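Local coordinates for tumor necrosis factor ligand superfamily member 13 (Mus musculus, PDB 1U5X), which binds, as a homotrimeric cytokine of the tumour necrosis factor family, the receptors TACI and BCMA and takes part in regulating tumour cell growth, at residues A[8-13]-A[28-33]; A[57-62]-A[131-136]; A[72-77]-A[111-116]; A[51-56]-A[107-112]. All coordinates share one frame; numbering follows the deposited sequence.

Overall arrangement
Contacts 1, 2 and 4 lie side by side across one sheet of the jelly-roll TNF homology domain of APRIL; contact 1 closes a hairpin, while the other three pair strands far apart in sequence. Strands 7-16 and 134-139 join contact 1 to contact 2 (centres 11 Å apart), while strand 51-61 serves both contact 2 and contact 4 (20 Å). Contacts 1 and 4, centred 17 Å apart, still meet where His9 ND1 and Tyr56 OH lie 2.7 Å from each other, probably hydrogen-bonded. Contact 3 lies only 9 Å from contact 4, centre to centre, and packs against it through Ile115 and Leu55. Contacts 1, 2 and 4 also touch neighbouring subunits of the trimer; contact 3 does not.

Contact 1 of 4, residues A[8-13]-A[28-33]; sequences LHLVPV and WQPVLR
Val11 and Gln29 form a hydrogen-bonded antiparallel pair, and the short strand segments 8-12 and 28-30 run at 136° to each other before the register slips by one residue, so that Val31 and Leu32 both face His9. The slip leaves His9 O gripped twice: Val31 N donates at 2.9 Å, nearly along the C=O axis, and Leu32 N adds a weak, longer bond. Both prolines, Pro12 and Pro30, fall in non-hydrogen-bonded pairs, where the missing N-H costs nothing across this contact.

Gln29 CG sits between its backbone N and carbonyl carbon (chi1 55°). From there the extended chain brings NE2 to Pro12 O at 3.0 Å, approaching from above the carbonyl plane. Val13 CG1 lies close against this chain, 3.3 Å from Gln29 CG. Val11 CG2 meets Val31 CG1 at 3.6 Å, the two side chains crossing at about a right angle, while Val31 CG2 touches the edge of the His9 ring at CD2 (3.7 Å). The ring's ND1 bonds to Tyr56 OH.

On the face that carries Leu8, Leu10 and Pro30, Leu8 CD1 lies beside Pro30 CB at 3.9 Å. Leu10 CB rests against Trp28 CE3. His9 and Leu32 also pack on Val106 of a neighbouring subunit. The doubled partner of His9 is a classic beta bulge, set here in a hairpin of the TNF jelly roll.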
loop_
_atom_site.group_PDB
_atom_site.type_symbol
_atom_site.label_atom_id
_atom_site.label_comp_id
_atom_site.label_asym_id
_atom_site.label_seq_id
_atom_site.Cartn_x
_atom_site.Cartn_y
_atom_site.Cartn_z
ATOM N N LEU A 8 7.030 -13.996 -3.310
ATOM C CA LEU A 8 8.438 -13.697 -2.948
ATOM C C LEU A 8 8.475 -12.433 -2.131
ATOM O O LEU A 8 8.001 -11.431 -2.573
ATOM C CB LEU A 8 9.314 -13.547 -4.213
ATOM C CG LEU A 8 10.815 -13.323 -4.034
ATOM C CD1 LEU A 8 11.478 -14.499 -3.392
ATOM C CD2 LEU A 8 11.454 -12.995 -5.404
ATOM N N HIS A 9 9.027 -12.493 -0.916
ATOM C CA HIS A 9 9.191 -11.325 -0.072
ATOM C C HIS A 9 10.686 -11.228 0.223
ATOM O O HIS A 9 11.298 -12.175 0.704
ATOM C CB HIS A 9 8.381 -11.425 1.219
ATOM C CG HIS A 9 8.404 -10.185 2.053
ATOM N ND1 HIS A 9 7.559 -9.109 1.824
ATOM C CD2 HIS A 9 9.163 -9.850 3.127
ATOM C CE1 HIS A 9 7.779 -8.190 2.755
ATOM N NE2 HIS A 9 8.750 -8.612 3.551
ATOM N N LEU A 10 11.237 -10.063 -0.087
ATOM C CA LEU A 10 12.657 -9.771 -0.048
ATOM C C LEU A 10 12.951 -8.603 0.880
ATOM O O LEU A 10 12.139 -7.649 0.988
ATOM C CB LEU A 10 13.105 -9.350 -1.441
ATOM C CG LEU A 10 12.814 -10.296 -2.593
ATOM C CD1 LEU A 10 12.829 -9.521 -3.906
ATOM C CD2 LEU A 10 13.834 -11.400 -2.621
ATOM N N VAL A 11 14.097 -8.684 1.540
ATOM C CA VAL A 11 14.555 -7.633 2.438
ATOM C C VAL A 11 16.013 -7.300 2.141
ATOM O O VAL A 11 16.683 -8.031 1.405
ATOM C CB VAL A 11 14.373 -8.056 3.911
ATOM C CG1 VAL A 11 12.894 -8.339 4.188
ATOM C CG2 VAL A 11 15.235 -9.238 4.253
ATOM N N PRO A 12 16.533 -6.190 2.666
ATOM C CA PRO A 12 17.909 -5.815 2.341
ATOM C C PRO A 12 18.998 -6.708 2.947
ATOM O O PRO A 12 18.882 -7.233 4.062
ATOM C CB PRO A 12 18.039 -4.400 2.905
ATOM C CG PRO A 12 16.604 -3.898 3.075
ATOM C CD PRO A 12 15.884 -5.164 3.494
ATOM N N VAL A 13 20.080 -6.832 2.197
ATOM C CA VAL A 13 21.330 -7.370 2.726
ATOM C C VAL A 13 22.329 -6.221 2.929
ATOM O O VAL A 13 23.072 -6.189 3.908
ATOM C CB VAL A 13 21.928 -8.492 1.835
ATOM C CG1 VAL A 13 20.927 -9.508 1.493
ATOM C CG2 VAL A 13 22.564 -7.976 0.583
ATOM N N TRP A 28 19.182 -7.543 -2.413
ATOM C CA TRP A 28 18.006 -8.209 -1.815
ATOM C C TRP A 28 18.295 -9.677 -1.455
ATOM O O TRP A 28 19.112 -10.343 -2.117
ATOM C CB TRP A 28 16.819 -8.166 -2.775
ATOM C CG TRP A 28 16.338 -6.783 -3.126
ATOM C CD1 TRP A 28 16.580 -6.107 -4.285
ATOM C CD2 TRP A 28 15.582 -5.894 -2.295
ATOM N NE1 TRP A 28 16.004 -4.861 -4.236
ATOM C CE2 TRP A 28 15.402 -4.693 -3.021
ATOM C CE3 TRP A 28 15.061 -5.976 -0.994
ATOM C CZ2 TRP A 28 14.712 -3.600 -2.506
ATOM C CZ3 TRP A 28 14.365 -4.878 -0.484
ATOM C CH2 TRP A 28 14.198 -3.710 -1.244
ATOM N N GLN A 29 17.650 -10.162 -0.393
ATOM C CA GLN A 29 17.704 -11.561 0.006
ATOM C C GLN A 29 16.260 -12.019 0.277
ATOM O O GLN A 29 15.462 -11.268 0.866
ATOM C CB GLN A 29 18.560 -11.778 1.265
ATOM C CG GLN A 29 18.137 -10.936 2.484
ATOM C CD GLN A 29 18.974 -11.185 3.717
ATOM O OE1 GLN A 29 19.507 -12.275 3.889
ATOM N NE2 GLN A 29 19.108 -10.171 4.574
ATOM N N PRO A 30 15.892 -13.208 -0.173
ATOM C CA PRO A 30 14.553 -13.736 0.128
ATOM C C PRO A 30 14.383 -14.167 1.564
ATOM O O PRO A 30 15.262 -14.837 2.126
ATOM C CB PRO A 30 14.425 -14.940 -0.801
ATOM C CG PRO A 30 15.813 -15.348 -1.061
ATOM C CD PRO A 30 16.652 -14.122 -1.037
ATOM N N VAL A 31 13.246 -13.792 2.157
ATOM C CA VAL A 31 12.852 -14.367 3.445
ATOM C C VAL A 31 11.581 -15.237 3.375
ATOM O O VAL A 31 11.304 -15.991 4.299
ATOM C CB VAL A 31 12.740 -13.283 4.549
ATOM C CG1 VAL A 31 14.100 -12.625 4.803
ATOM C CG2 VAL A 31 11.718 -12.269 4.229
ATOM N N LEU A 32 10.828 -15.122 2.283
ATOM C CA LEU A 32 9.652 -15.954 2.027
ATOM C C LEU A 32 9.548 -16.243 0.552
ATOM O O LEU A 32 9.567 -15.333 -0.264
ATOM C CB LEU A 32 8.357 -15.247 2.460
ATOM C CG LEU A 32 7.055 -16.015 2.221
ATOM C CD1 LEU A 32 7.021 -17.341 2.923
ATOM C CD2 LEU A 32 5.853 -15.176 2.637
ATOM N N ARG A 33 9.478 -17.525 0.210
ATOM C CA ARG A 33 9.331 -17.909 -1.183
ATOM C C ARG A 33 8.413 -19.100 -1.315
ATOM O O ARG A 33 8.563 -20.082 -0.604
ATOM C CB ARG A 33 10.695 -18.259 -1.795
ATOM C CG ARG A 33 10.633 -18.523 -3.318
ATOM C CD ARG A 33 12.015 -18.744 -3.976
ATOM N NE ARG A 33 12.740 -19.807 -3.302
ATOM C CZ ARG A 33 13.624 -19.642 -2.316
ATOM N NH1 ARG A 33 13.926 -18.428 -1.847
ATOM N NH2 ARG A 33 14.202 -20.715 -1.786
#

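Contact 2 of 4, residues A[57-62]-A[131-136]; sequences SQVLFH and HGTFLG
Gln58 and Phe134 face each other as a hydrogen-bonded pair in the jelly-roll sheet, where strand 57-61 runs almost exactly antiparallel to strand 134-136. The backbone bonds are a matched couple, Gln58 N to Phe134 O and Phe134 N to Gln58 O, each 2.9 Å long. Ser57 and Leu135 follow as a non-hydrogen-bonded pair.

Residues 131-133, ahead of the strand, are not regularly paired, and side chains take over the polar work. Leu60 N donates to Thr133 OG1 at 3.1 Å in a nearly straight bond, so a hydroxyl stands in for a strand carbonyl; the same oxygen is also bonded to Ser127 O. Gln58, extended beyond CG, reaches back with NE2 to Gly132 O at 2.9 Å. The acceptor lies in the plane of the amide, whereas the donor stands above the carbonyl plane of Gly132. This buried amide has further partners on a neighbouring subunit: OE1 bonds to Ser103 OG and NE2 to Arg85 O, which ties the contact to the trimer interface.

Apolar contact centres on the Phe134 ring. Gln58 CB sits over one face, 3.9 Å from the centroid in a CH-pi contact, displaced toward the CZ rim, while the amide plane is tilted 42° to the ring. His9 meets the same ring, and Ala104 of the neighbouring subunit packs on the residue.

A water completes the other end: it donates to Phe134 O at 2.7 Å and lies 2.7 Å from Ser57 OG, which also bonds to Gln70 NE2.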
loop_
_atom_site.group_PDB
_atom_site.type_symbol
_atom_site.label_atom_id
_atom_site.label_comp_id
_atom_site.label_asym_id
_atom_site.label_seq_id
_atom_site.Cartn_x
_atom_site.Cartn_y
_atom_site.Cartn_z
ATOM N N SER A 57 6.564 -2.350 -2.867
ATOM C CA SER A 57 7.873 -1.835 -2.518
ATOM C C SER A 57 7.714 -0.824 -1.409
ATOM O O SER A 57 6.914 0.095 -1.510
ATOM C CB SER A 57 8.506 -1.148 -3.714
ATOM O OG SER A 57 9.630 -0.368 -3.329
ATOM N N GLN A 58 8.486 -0.989 -0.343
ATOM C CA GLN A 58 8.623 0.039 0.664
ATOM C C GLN A 58 10.086 0.330 0.861
ATOM O O GLN A 58 10.937 -0.584 0.878
ATOM C CB GLN A 58 8.031 -0.345 2.022
ATOM C CG GLN A 58 8.044 0.817 3.064
ATOM C CD GLN A 58 7.225 0.491 4.304
ATOM O OE1 GLN A 58 5.971 0.483 4.225
ATOM N NE2 GLN A 58 7.890 0.300 5.441
ATOM N N VAL A 59 10.376 1.612 0.997
ATOM C CA VAL A 59 11.708 2.040 1.411
ATOM C C VAL A 59 11.572 2.995 2.581
ATOM O O VAL A 59 10.741 3.921 2.572
ATOM C CB VAL A 59 12.507 2.682 0.241
ATOM C CG1 VAL A 59 13.893 3.131 0.738
ATOM C CG2 VAL A 59 12.617 1.739 -0.958
ATOM N N LEU A 60 12.407 2.777 3.598
ATOM C CA LEU A 60 12.452 3.629 4.771
ATOM C C LEU A 60 13.604 4.630 4.641
ATOM O O LEU A 60 14.756 4.233 4.566
ATOM C CB LEU A 60 12.626 2.767 6.019
ATOM C CG LEU A 60 12.934 3.491 7.323
ATOM C CD1 LEU A 60 11.913 4.608 7.512
ATOM C CD2 LEU A 60 12.943 2.472 8.505
ATOM N N PHE A 61 13.289 5.915 4.566
ATOM C CA PHE A 61 14.339 6.940 4.340
ATOM C C PHE A 61 14.673 7.721 5.606
ATOM O O PHE A 61 13.767 8.053 6.384
ATOM C CB PHE A 61 13.857 7.921 3.277
ATOM C CG PHE A 61 13.630 7.301 1.933
ATOM C CD1 PHE A 61 14.673 7.188 1.008
ATOM C CD2 PHE A 61 12.365 6.905 1.555
ATOM C CE1 PHE A 61 14.443 6.640 -0.249
ATOM C CE2 PHE A 61 12.138 6.370 0.316
ATOM C CZ PHE A 61 13.172 6.245 -0.596
ATOM N N HIS A 62 15.953 8.087 5.770
ATOM C CA HIS A 62 16.420 8.884 6.912
ATOM C C HIS A 62 17.039 10.233 6.502
ATOM O O HIS A 62 17.499 10.982 7.360
ATOM C CB HIS A 62 17.423 8.070 7.748
ATOM N N HIS A 131 11.992 -4.669 8.366
ATOM C CA HIS A 131 10.634 -4.183 8.726
ATOM C C HIS A 131 10.313 -2.865 8.062
ATOM O O HIS A 131 9.142 -2.544 7.924
ATOM C CB HIS A 131 10.505 -4.071 10.267
ATOM C CG HIS A 131 11.108 -5.230 10.963
ATOM N ND1 HIS A 131 12.322 -5.160 11.615
ATOM C CD2 HIS A 131 10.714 -6.518 11.038
ATOM C CE1 HIS A 131 12.623 -6.349 12.103
ATOM N NE2 HIS A 131 11.666 -7.191 11.764
ATOM N N GLY A 132 11.343 -2.133 7.602
ATOM C CA GLY A 132 11.165 -0.836 6.967
ATOM C C GLY A 132 11.388 -0.713 5.460
ATOM O O GLY A 132 10.761 0.122 4.801
ATOM N N THR A 133 12.264 -1.547 4.921
ATOM C CA THR A 133 12.589 -1.558 3.497
ATOM C C THR A 133 12.392 -2.995 3.022
ATOM O O THR A 133 12.992 -3.904 3.557
ATOM C CB THR A 133 14.029 -1.109 3.298
ATOM O OG1 THR A 133 14.153 0.227 3.760
ATOM C CG2 THR A 133 14.414 -1.046 1.856
ATOM N N PHE A 134 11.513 -3.183 2.048
ATOM C CA PHE A 134 11.213 -4.494 1.531
ATOM C C PHE A 134 10.606 -4.426 0.143
ATOM O O PHE A 134 10.226 -3.360 -0.342
ATOM C CB PHE A 134 10.350 -5.278 2.540
ATOM C CG PHE A 134 9.094 -4.578 2.967
ATOM C CD1 PHE A 134 7.974 -4.589 2.162
ATOM C CD2 PHE A 134 9.018 -3.965 4.214
ATOM C CE1 PHE A 134 6.801 -3.957 2.565
ATOM C CE2 PHE A 134 7.849 -3.344 4.600
ATOM C CZ PHE A 134 6.761 -3.365 3.812
ATOM N N LEU A 135 10.566 -5.581 -0.500
ATOM C CA LEU A 135 10.126 -5.702 -1.875
ATOM C C LEU A 135 9.444 -7.043 -2.023
ATOM O O LEU A 135 9.970 -8.072 -1.596
ATOM C CB LEU A 135 11.329 -5.653 -2.827
ATOM C CG LEU A 135 11.001 -5.847 -4.330
ATOM C CD1 LEU A 135 10.160 -4.711 -4.872
ATOM C CD2 LEU A 135 12.324 -5.973 -5.123
ATOM N N GLY A 136 8.261 -7.056 -2.617
ATOM C CA GLY A 136 7.619 -8.334 -2.811
ATOM C C GLY A 136 6.697 -8.478 -3.997
ATOM O O GLY A 136 6.325 -7.514 -4.652
HETATM O O HOH W 1 11.595 -1.590 -1.905
#

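Contact 3 of 4, residues A[72-77]-A[111-116]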
loop_
_atom_site.group_PDB
_atom_site.type_symbol
_atom_site.label_atom_id
_atom_site.label_comp_id
_atom_site.label_asym_id
_atom_site.label_seq_id
_atom_site.Cartn_x
_atom_site.Cartn_y
_atom_site.Cartn_z
ATOM N N VAL A 72 10.393 1.739 -9.352
ATOM C CA VAL A 72 10.356 0.317 -9.691
ATOM C C VAL A 72 10.073 0.143 -11.175
ATOM O O VAL A 72 9.081 0.662 -11.668
ATOM C CB VAL A 72 9.241 -0.415 -8.890
ATOM C CG1 VAL A 72 9.173 -1.885 -9.225
ATOM C CG2 VAL A 72 9.452 -0.247 -7.364
ATOM N N SER A 73 10.973 -0.549 -11.885
ATOM C CA SER A 73 10.941 -0.667 -13.338
ATOM C C SER A 73 11.153 -2.096 -13.806
ATOM O O SER A 73 11.708 -2.940 -13.072
ATOM C CB SER A 73 12.001 0.221 -14.005
ATOM O OG SER A 73 11.986 1.542 -13.516
ATOM N N ARG A 74 10.702 -2.352 -15.023
ATOM C CA ARG A 74 10.940 -3.612 -15.702
ATOM C C ARG A 74 11.759 -3.386 -16.974
ATOM O O ARG A 74 11.536 -2.439 -17.741
ATOM C CB ARG A 74 9.628 -4.353 -16.000
ATOM C CG ARG A 74 8.797 -3.836 -17.173
ATOM C CD ARG A 74 8.062 -4.946 -17.920
ATOM N NE ARG A 74 6.772 -4.496 -18.428
ATOM C CZ ARG A 74 6.485 -4.274 -19.712
ATOM N NH1 ARG A 74 7.399 -4.450 -20.660
ATOM N NH2 ARG A 74 5.268 -3.859 -20.054
ATOM N N GLU A 75 12.737 -4.248 -17.201
ATOM C CA GLU A 75 13.466 -4.200 -18.464
ATOM C C GLU A 75 13.367 -5.593 -19.064
ATOM O O GLU A 75 13.744 -6.563 -18.422
ATOM C CB GLU A 75 14.933 -3.783 -18.288
ATOM C CG GLU A 75 15.328 -3.288 -16.921
ATOM C CD GLU A 75 16.792 -2.875 -16.817
ATOM O OE1 GLU A 75 17.538 -2.954 -17.838
ATOM O OE2 GLU A 75 17.213 -2.497 -15.702
ATOM N N GLY A 76 12.842 -5.696 -20.280
ATOM C CA GLY A 76 12.681 -6.984 -20.933
ATOM C C GLY A 76 13.257 -7.017 -22.325
ATOM O O GLY A 76 14.228 -6.317 -22.636
ATOM N N GLN A 77 12.663 -7.860 -23.159
ATOM C CA GLN A 77 13.061 -7.974 -24.538
ATOM C C GLN A 77 13.109 -6.582 -25.191
ATOM O O GLN A 77 12.115 -6.102 -25.740
ATOM C CB GLN A 77 12.103 -8.923 -25.279
ATOM N N GLN A 111 8.446 -13.435 -18.918
ATOM C CA GLN A 111 9.658 -14.180 -18.582
ATOM C C GLN A 111 10.869 -13.556 -19.279
ATOM O O GLN A 111 10.772 -13.102 -20.417
ATOM C CB GLN A 111 9.532 -15.663 -18.918
ATOM C CG GLN A 111 9.303 -15.993 -20.323
ATOM C CD GLN A 111 9.330 -17.507 -20.578
ATOM O OE1 GLN A 111 9.881 -18.306 -19.777
ATOM N NE2 GLN A 111 8.736 -17.901 -21.681
ATOM N N GLY A 112 12.009 -13.531 -18.582
ATOM C CA GLY A 112 13.196 -12.837 -19.050
ATOM C C GLY A 112 13.268 -11.407 -18.510
ATOM O O GLY A 112 14.325 -10.801 -18.558
ATOM N N ASP A 113 12.161 -10.868 -18.007
ATOM C CA ASP A 113 12.144 -9.510 -17.441
ATOM C C ASP A 113 13.107 -9.399 -16.263
ATOM O O ASP A 113 13.323 -10.387 -15.543
ATOM C CB ASP A 113 10.746 -9.133 -16.952
ATOM C CG ASP A 113 9.835 -8.641 -18.052
ATOM O OD1 ASP A 113 10.241 -8.563 -19.232
ATOM O OD2 ASP A 113 8.664 -8.292 -17.796
ATOM N N ILE A 114 13.714 -8.213 -16.119
ATOM C CA ILE A 114 14.503 -7.827 -14.945
ATOM C C ILE A 114 13.764 -6.694 -14.211
ATOM O O ILE A 114 13.441 -5.694 -14.830
ATOM C CB ILE A 114 15.896 -7.344 -15.383
ATOM C CG1 ILE A 114 16.682 -8.470 -16.056
ATOM C CG2 ILE A 114 16.693 -6.861 -14.177
ATOM C CD1 ILE A 114 17.930 -7.979 -16.746
ATOM N N ILE A 115 13.466 -6.876 -12.925
ATOM C CA ILE A 115 12.853 -5.862 -12.080
ATOM C C ILE A 115 13.920 -5.125 -11.266
ATOM O O ILE A 115 14.753 -5.764 -10.623
ATOM C CB ILE A 115 11.815 -6.520 -11.130
ATOM C CG1 ILE A 115 10.851 -7.419 -11.914
ATOM C CG2 ILE A 115 11.054 -5.452 -10.297
ATOM C CD1 ILE A 115 10.122 -6.732 -13.032
ATOM N N THR A 116 13.901 -3.789 -11.320
ATOM C CA THR A 116 14.853 -2.935 -10.621
ATOM C C THR A 116 14.132 -2.058 -9.609
ATOM O O THR A 116 12.990 -1.647 -9.854
ATOM C CB THR A 116 15.624 -2.027 -11.583
ATOM O OG1 THR A 116 14.724 -1.307 -12.452
ATOM C CG2 THR A 116 16.528 -2.806 -12.539
HETATM O O HOH W 2 13.962 1.325 -11.311
HETATM O O HOH W 3 15.528 0.017 -15.068
HETATM O O HOH W 4 15.554 -8.664 -19.869
#
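Arg74 faces Ile115 in a non-hydrogen-bonded antiparallel pair, flanked by the doubly bonded pairs of Ser73 with Thr116 and Glu75 with Ile114. Its CB touches Ile115 CD1 at 3.8 Å. CG is placed between the backbone N and carbonyl carbon (chi1 77°), and the chain then bends so that CD comes within 3.4 Å of Asp113 OD2. NE stays 4.3 Å from that oxygen, which lies well out of the guanidinium plane: the opposite charges are near, but no N-H points at it. At the tip, NH2 forms a salt bridge with Glu81, while Asp113 OD2 accepts from His110 N.

The face carrying Ser73, Glu75 and Thr116 is wetter. Thr116 CG2 rests 3.3 Å from Glu75 OE2, and a water spans Thr116 OG1 and that carboxylate oxygen; a second water joins the same hydroxyl to Ser73 OG.

Strand 71-75 lies between strands 80-85 and 114-119 in the sheet. Val72 and Ile115 pack on Leu55 of strand 51-61, joining the two layers of the jelly roll, and Ile114 packs on strand 44-47.

Contact 4 of 4, residues A[51-56]-A[107-112]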
loop_
_atom_site.group_PDB
_atom_site.type_symbol
_atom_site.label_atom_id
_atom_site.label_comp_id
_atom_site.label_asym_id
_atom_site.label_seq_id
_atom_site.Cartn_x
_atom_site.Cartn_y
_atom_site.Cartn_z
ATOM N N GLY A 51 3.349 -13.640 -16.372
ATOM C CA GLY A 51 2.107 -13.576 -15.625
ATOM C C GLY A 51 1.760 -12.198 -15.144
ATOM O O GLY A 51 2.467 -11.231 -15.447
ATOM N N ILE A 52 0.654 -12.107 -14.398
ATOM C CA ILE A 52 0.229 -10.882 -13.746
ATOM C C ILE A 52 0.591 -10.954 -12.261
ATOM O O ILE A 52 0.314 -11.950 -11.582
ATOM C CB ILE A 52 -1.302 -10.681 -13.968
ATOM C CG1 ILE A 52 -1.580 -10.406 -15.462
ATOM C CG2 ILE A 52 -1.825 -9.595 -13.104
ATOM C CD1 ILE A 52 -3.060 -10.322 -15.820
ATOM N N TYR A 53 1.263 -9.922 -11.757
ATOM C CA TYR A 53 1.772 -9.919 -10.401
ATOM C C TYR A 53 1.414 -8.660 -9.703
ATOM O O TYR A 53 1.483 -7.588 -10.279
ATOM C CB TYR A 53 3.305 -9.948 -10.433
ATOM C CG TYR A 53 3.897 -11.215 -10.973
ATOM C CD1 TYR A 53 4.076 -11.406 -12.343
ATOM C CD2 TYR A 53 4.345 -12.213 -10.105
ATOM C CE1 TYR A 53 4.664 -12.569 -12.844
ATOM C CE2 TYR A 53 4.938 -13.392 -10.604
ATOM C CZ TYR A 53 5.081 -13.563 -11.959
ATOM O OH TYR A 53 5.676 -14.704 -12.417
ATOM N N LEU A 54 1.046 -8.796 -8.439
ATOM C CA LEU A 54 1.096 -7.698 -7.499
ATOM C C LEU A 54 2.542 -7.517 -7.076
ATOM O O LEU A 54 3.196 -8.485 -6.641
ATOM C CB LEU A 54 0.251 -8.055 -6.286
ATOM C CG LEU A 54 0.253 -7.032 -5.145
ATOM C CD1 LEU A 54 -0.355 -5.705 -5.590
ATOM C CD2 LEU A 54 -0.507 -7.617 -3.918
ATOM N N LEU A 55 3.054 -6.286 -7.242
ATOM C CA LEU A 55 4.403 -5.919 -6.876
ATOM C C LEU A 55 4.277 -4.806 -5.865
ATOM O O LEU A 55 3.600 -3.830 -6.104
ATOM C CB LEU A 55 5.148 -5.403 -8.122
ATOM C CG LEU A 55 6.649 -5.235 -8.206
ATOM C CD1 LEU A 55 7.440 -6.171 -7.352
ATOM C CD2 LEU A 55 7.060 -5.355 -9.685
ATOM N N TYR A 56 4.950 -4.947 -4.734
ATOM C CA TYR A 56 4.916 -3.913 -3.696
ATOM C C TYR A 56 6.343 -3.598 -3.275
ATOM O O TYR A 56 7.220 -4.464 -3.308
ATOM C CB TYR A 56 4.057 -4.326 -2.495
ATOM C CG TYR A 56 4.470 -5.593 -1.768
ATOM C CD1 TYR A 56 5.404 -5.569 -0.765
ATOM C CD2 TYR A 56 3.879 -6.810 -2.110
ATOM C CE1 TYR A 56 5.760 -6.751 -0.082
ATOM C CE2 TYR A 56 4.218 -7.989 -1.485
ATOM C CZ TYR A 56 5.147 -7.949 -0.442
ATOM O OH TYR A 56 5.469 -9.137 0.164
ATOM N N PHE A 107 0.854 -5.704 -12.408
ATOM C CA PHE A 107 1.517 -5.576 -13.698
ATOM C C PHE A 107 1.739 -6.914 -14.376
ATOM O O PHE A 107 1.966 -7.934 -13.720
ATOM C CB PHE A 107 2.870 -4.897 -13.500
ATOM C CG PHE A 107 2.766 -3.566 -12.847
ATOM C CD1 PHE A 107 2.477 -2.451 -13.600
ATOM C CD2 PHE A 107 2.931 -3.430 -11.458
ATOM C CE1 PHE A 107 2.338 -1.216 -12.995
ATOM C CE2 PHE A 107 2.813 -2.184 -10.855
ATOM C CZ PHE A 107 2.522 -1.089 -11.640
ATOM N N HIS A 108 1.657 -6.895 -15.695
ATOM C CA HIS A 108 1.950 -8.050 -16.524
ATOM C C HIS A 108 3.455 -8.044 -16.743
ATOM O O HIS A 108 4.008 -7.088 -17.307
ATOM C CB HIS A 108 1.275 -7.936 -17.874
ATOM C CG HIS A 108 1.505 -9.118 -18.769
ATOM N ND1 HIS A 108 0.881 -10.333 -18.591
ATOM C CD2 HIS A 108 2.303 -9.265 -19.848
ATOM C CE1 HIS A 108 1.264 -11.170 -19.541
ATOM N NE2 HIS A 108 2.136 -10.548 -20.317
ATOM N N LEU A 109 4.096 -9.108 -16.261
ATOM C CA LEU A 109 5.526 -9.303 -16.376
ATOM C C LEU A 109 5.734 -10.482 -17.310
ATOM O O LEU A 109 4.939 -11.426 -17.333
ATOM C CB LEU A 109 6.149 -9.559 -14.978
ATOM C CG LEU A 109 5.865 -8.505 -13.905
ATOM C CD1 LEU A 109 6.599 -8.812 -12.594
ATOM C CD2 LEU A 109 6.225 -7.141 -14.367
ATOM N N HIS A 110 6.803 -10.407 -18.088
ATOM C CA HIS A 110 7.121 -11.379 -19.138
ATOM C C HIS A 110 8.399 -12.131 -18.710
ATOM O O HIS A 110 9.306 -11.547 -18.129
ATOM C CB HIS A 110 7.329 -10.645 -20.460
ATOM C CG HIS A 110 6.170 -9.783 -20.887
ATOM N ND1 HIS A 110 5.554 -9.925 -22.111
ATOM C CD2 HIS A 110 5.558 -8.735 -20.284
ATOM C CE1 HIS A 110 4.608 -9.015 -22.240
ATOM N NE2 HIS A 110 4.592 -8.277 -21.146
ATOM N N GLN A 111 8.446 -13.435 -18.918
ATOM C CA GLN A 111 9.658 -14.180 -18.582
ATOM C C GLN A 111 10.869 -13.556 -19.279
ATOM O O GLN A 111 10.772 -13.102 -20.417
ATOM C CB GLN A 111 9.532 -15.663 -18.918
ATOM C CG GLN A 111 9.303 -15.993 -20.323
ATOM C CD GLN A 111 9.330 -17.507 -20.578
ATOM O OE1 GLN A 111 9.881 -18.306 -19.777
ATOM N NE2 GLN A 111 8.736 -17.901 -21.681
ATOM N N GLY A 112 12.009 -13.531 -18.582
ATOM C CA GLY A 112 13.196 -12.837 -19.050
ATOM C C GLY A 112 13.268 -11.407 -18.510
ATOM O O GLY A 112 14.325 -10.801 -18.558
#
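Gly51 and Leu109 exchange two backbone bonds, the shorter running from Leu109 N to Gly51 O at 2.8 Å with a C=O...N angle of 177°, almost in line with the carbonyl. Tyr53 and Phe107 repeat the exchange two residues along, both bonds being 2.9 Å. Ile52 and His108 lie between them as a non-hydrogen-bonded pair, their CA atoms 4.3 Å apart. The axes of the short segments 51-56 and 107-109 make 129° with each other, yet the pairing keeps its register from Gly51 to Tyr53.

Of the side chains, Tyr53 and Leu109 make the closest apolar contact. Tyr53 CG is anti to its carbonyl carbon (chi1 -67°), beside the backbone N; CD1 of the ring meets Leu109 CD1 at 3.6 Å as the side chains cross at a slant. The ring's OH is held by Asp49 O. Farther along, Leu55 CB lies at the edge of the Phe107 ring, 4.5 Å from CD2.

On the reverse face, Ile52 CG1 comes to the edge of the His108 ring at ND1 (4.0 Å), the two side chains crossing at about a right angle. This pair looks to a neighbouring subunit, where His108 packs on Leu32 and Ile52 on Arg34; Phe107 meets the ring of His9 of that same subunit. Leu55 and Leu109, by contrast, cover Leu83 and Ile115 of the opposing layer. One sheet thus contributes both to a sandwich core and to a subunit interface, the pattern of the trimeric TNF jelly roll.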